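Local coordinates for protein collagen adhesin (Staphylococcus aureus, PDB 2F68) that probably attaches Staphylococcus aureus cells to host collagen, its two extracellular domains being proposed to wrap around the collagen triple helix, at residues V167-N172 with F270-Q275. Sequence-based numbering, arbitrary orientation.
Sequences VRWFLN and FVNNSQ
W169 and N272 meet between the two facing sheets of a β-sandwich, within the collagen-binding domain. Strand 166-173 belongs to one sheet and strand 269-278 to the other; the local axes pass 9.6 Å apart with N-to-C directions only 22° from parallel, a spacing at which side chains rather than backbone bridge the gap. The W169 indole spans it. With CG beside the backbone N and anti to the carbonyl carbon, the six-membered ring reaches across to the other strand, where the CB of N272 lies over one face, 3.5 Å from the centroid of that ring and 7° off its normal, a clear CH-pi contact. The opposite face is covered near its rim by CG1 of V167, from the same strand as the indole, so the ring is clamped between a valine methyl and an asparagine methylene.

With CG of N272 anti to its backbone N, the amide runs on past the indole, the two side chains sliding by in opposite directions with their planes 58° apart, so the two flat groups do not stack. The polar end of N272 is buried but satisfied: OD1 hydrogen-bonds to the Y258 hydroxyl and ND2 to D188 OD1, which ties the residue to strands of both sheets. W169 NE1 likewise bonds to T260 OG1 on strand 252-262, the neighbour of strand 166-173, which tethers the pyrrole N-H to its own sheet, while CZ3 and CH2 of the benzo ring reach the facing strand.

Toward the start of both segments, V167 CG2 sits over a face of the F270 ring, 4.1 Å from CD2, and the phenylalanine ring itself leads away along the sandwich. F270 also contributes its backbone: its carbonyl O lies in the indole plane at the ring edge, 3.3 Å from W169 CH2.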
ATOM      1  N   VAL A 167      -1.070   0.790   7.740  1.00 23.62           N
ATOM      2  CA  VAL A 167       0.174   1.254   7.131  1.00 22.79           C
ATOM      3  C   VAL A 167       1.345   0.473   7.725  1.00 23.00           C
ATOM      4  O   VAL A 167       1.585   0.520   8.935  1.00 21.62           O
ATOM      5  CB  VAL A 167       0.395   2.779   7.327  1.00 23.44           C
ATOM      6  CG1 VAL A 167       1.659   3.237   6.609  1.00 21.64           C
ATOM      7  CG2 VAL A 167      -0.806   3.573   6.830  1.00 25.08           C
ATOM      8  N   ARG A 168       2.059  -0.250   6.866  1.00 21.75           N
ATOM      9  CA  ARG A 168       3.218  -1.037   7.281  1.00 21.54           C
ATOM     10  C   ARG A 168       4.422  -0.134   7.525  1.00 21.62           C
ATOM     11  O   ARG A 168       4.564   0.909   6.885  1.00 21.73           O
ATOM     12  CB  ARG A 168       3.569  -2.088   6.223  1.00 21.69           C
ATOM     13  CG  ARG A 168       2.446  -3.059   5.888  1.00 27.27           C
ATOM     14  CD  ARG A 168       2.746  -3.804   4.599  1.00 35.44           C
ATOM     15  NE  ARG A 168       3.656  -4.932   4.797  1.00 34.10           N
ATOM     16  CZ  ARG A 168       4.442  -5.445   3.853  1.00 32.84           C
ATOM     17  NH1 ARG A 168       4.458  -4.931   2.630  1.00 34.64           N
ATOM     18  NH2 ARG A 168       5.227  -6.475   4.139  1.00 30.15           N
ATOM     19  N   TRP A 169       5.277  -0.539   8.460  1.00 20.95           N
ATOM     20  CA  TRP A 169       6.512   0.184   8.757  1.00 20.25           C
ATOM     21  C   TRP A 169       7.665  -0.789   8.974  1.00 19.87           C
ATOM     22  O   TRP A 169       7.478  -1.862   9.548  1.00 19.88           O
ATOM     23  CB  TRP A 169       6.340   1.077   9.989  1.00 19.59           C
ATOM     24  CG  TRP A 169       5.317   2.164   9.822  1.00 19.98           C
ATOM     25  CD1 TRP A 169       4.080   2.222  10.398  1.00 19.43           C
ATOM     26  CD2 TRP A 169       5.443   3.348   9.023  1.00 18.77           C
ATOM     27  NE1 TRP A 169       3.428   3.368  10.010  1.00 18.29           N
ATOM     28  CE2 TRP A 169       4.241   4.078   9.166  1.00 18.47           C
ATOM     29  CE3 TRP A 169       6.454   3.865   8.200  1.00 17.62           C
ATOM     30  CZ2 TRP A 169       4.022   5.298   8.518  1.00 20.76           C
ATOM     31  CZ3 TRP A 169       6.234   5.078   7.553  1.00 19.52           C
ATOM     32  CH2 TRP A 169       5.027   5.780   7.719  1.00 19.97           C
ATOM     33  N   PHE A 170       8.854  -0.406   8.514  1.00 20.10           N
ATOM     34  CA  PHE A 170      10.036  -1.261   8.603  1.00 20.25           C
ATOM     35  C   PHE A 170      11.234  -0.523   9.194  1.00 20.10           C
ATOM     36  O   PHE A 170      11.658   0.511   8.673  1.00 19.91           O
ATOM     37  CB  PHE A 170      10.400  -1.824   7.223  1.00 21.09           C
ATOM     38  CG  PHE A 170       9.382  -2.782   6.663  1.00 23.68           C
ATOM     39  CD1 PHE A 170       8.344  -2.322   5.856  1.00 24.78           C
ATOM     40  CD2 PHE A 170       9.469  -4.144   6.932  1.00 25.13           C
ATOM     41  CE1 PHE A 170       7.403  -3.206   5.334  1.00 25.38           C
ATOM     42  CE2 PHE A 170       8.534  -5.036   6.413  1.00 25.29           C
ATOM     43  CZ  PHE A 170       7.498  -4.565   5.613  1.00 25.11           C
ATOM     44  N   LEU A 171      11.770  -1.063  10.287  1.00 20.08           N
ATOM     45  CA  LEU A 171      12.985  -0.540  10.908  1.00 19.94           C
ATOM     46  C   LEU A 171      14.162  -1.469  10.624  1.00 20.47           C
ATOM     47  O   LEU A 171      14.379  -2.454  11.334  1.00 18.52           O
ATOM     48  CB  LEU A 171      12.794  -0.347  12.418  1.00 20.78           C
ATOM     49  CG  LEU A 171      12.289   1.004  12.937  1.00 24.79           C
ATOM     50  CD1 LEU A 171      10.832   1.251  12.571  1.00 24.83           C
ATOM     51  CD2 LEU A 171      12.476   1.089  14.444  1.00 20.74           C
ATOM     52  N   ASN A 172      14.913  -1.143   9.576  1.00 20.09           N
ATOM     53  CA  ASN A 172      16.029  -1.970   9.124  1.00 20.32           C
ATOM     54  C   ASN A 172      17.361  -1.529   9.733  1.00 20.52           C
ATOM     55  O   ASN A 172      17.973  -0.559   9.280  1.00 20.02           O
ATOM     56  CB  ASN A 172      16.100  -1.975   7.592  1.00 21.15           C
ATOM     57  CG  ASN A 172      14.830  -2.510   6.946  1.00 24.23           C
ATOM     58  OD1 ASN A 172      14.360  -3.599   7.277  1.00 26.12           O
ATOM     59  ND2 ASN A 172      14.277  -1.746   6.012  1.00 26.86           N
ATOM     60  N   PHE A 270       0.860   9.804   5.944  1.00 26.12           N
ATOM     61  CA  PHE A 270       1.124   9.152   7.223  1.00 24.89           C
ATOM     62  C   PHE A 270       2.627   9.110   7.478  1.00 23.86           C
ATOM     63  O   PHE A 270       3.376   8.452   6.750  1.00 22.80           O
ATOM     64  CB  PHE A 270       0.512   7.747   7.260  1.00 24.58           C
ATOM     65  CG  PHE A 270      -0.983   7.736   7.103  1.00 24.97           C
ATOM     66  CD1 PHE A 270      -1.813   7.985   8.194  1.00 25.04           C
ATOM     67  CD2 PHE A 270      -1.564   7.481   5.865  1.00 25.44           C
ATOM     68  CE1 PHE A 270      -3.198   7.981   8.052  1.00 26.76           C
ATOM     69  CE2 PHE A 270      -2.948   7.474   5.714  1.00 28.96           C
ATOM     70  CZ  PHE A 270      -3.765   7.725   6.808  1.00 27.31           C
ATOM     71  N   VAL A 271       3.056   9.828   8.512  1.00 22.60           N
ATOM     72  CA  VAL A 271       4.477  10.034   8.789  1.00 21.56           C
ATOM     73  C   VAL A 271       4.943   9.218   9.995  1.00 21.04           C
ATOM     74  O   VAL A 271       4.217   9.067  10.979  1.00 21.18           O
ATOM     75  CB  VAL A 271       4.800  11.538   9.026  1.00 21.44           C
ATOM     76  CG1 VAL A 271       6.301  11.795   8.936  1.00 21.83           C
ATOM     77  CG2 VAL A 271       4.060  12.421   8.027  1.00 23.57           C
ATOM     78  N   ASN A 272       6.160   8.688   9.894  1.00 20.90           N
ATOM     79  CA  ASN A 272       6.828   8.026  11.006  1.00 20.01           C
ATOM     80  C   ASN A 272       8.253   8.558  11.132  1.00 20.24           C
ATOM     81  O   ASN A 272       8.984   8.637  10.142  1.00 20.13           O
ATOM     82  CB  ASN A 272       6.817   6.505  10.811  1.00 20.53           C
ATOM     83  CG  ASN A 272       7.394   5.745  11.999  1.00 20.93           C
ATOM     84  OD1 ASN A 272       8.019   4.700  11.829  1.00 27.60           O
ATOM     85  ND2 ASN A 272       7.177   6.260  13.205  1.00 19.56           N
ATOM     86  N   ASN A 273       8.631   8.943  12.349  1.00 19.14           N
ATOM     87  CA  ASN A 273       9.939   9.542  12.607  1.00 19.63           C
ATOM     88  C   ASN A 273      10.798   8.696  13.541  1.00 19.03           C
ATOM     89  O   ASN A 273      10.279   8.056  14.455  1.00 18.06           O
ATOM     90  CB  ASN A 273       9.778  10.955  13.179  1.00 19.59           C
ATOM     91  CG  ASN A 273       9.047  11.898  12.231  1.00 22.93           C
ATOM     92  OD1 ASN A 273       9.158  11.785  11.009  1.00 24.18           O
ATOM     93  ND2 ASN A 273       8.302  12.840  12.797  1.00 24.35           N
ATOM     94  N   SER A 274      12.109   8.697  13.305  1.00 18.69           N
ATOM     95  CA  SER A 274      13.048   7.934  14.130  1.00 18.34           C
ATOM     96  C   SER A 274      14.437   8.569  14.197  1.00 17.91           C
ATOM     97  O   SER A 274      14.913   9.158  13.224  1.00 18.21           O
ATOM     98  CB  SER A 274      13.154   6.488  13.636  1.00 17.80           C
ATOM     99  OG  SER A 274      13.688   6.428  12.326  1.00 18.55           O
ATOM    100  N   GLN A 275      15.076   8.436  15.359  1.00 20.30           N
ATOM    101  CA  GLN A 275      16.441   8.917  15.576  1.00 18.85           C
ATOM    102  C   GLN A 275      17.349   7.745  15.940  1.00 20.74           C
ATOM    103  O   GLN A 275      16.932   6.832  16.656  1.00 20.67           O
ATOM    104  CB  GLN A 275      16.480   9.980  16.679  1.00 19.88           C
ATOM    105  CG  GLN A 275      15.694  11.257  16.374  1.00 18.59           C
ATOM    106  CD  GLN A 275      14.213  11.143  16.706  1.00 21.39           C
ATOM    107  OE1 GLN A 275      13.834  10.624  17.757  1.00 21.43           O
ATOM    108  NE2 GLN A 275      13.368  11.638  15.809  1.00 21.16           N
TER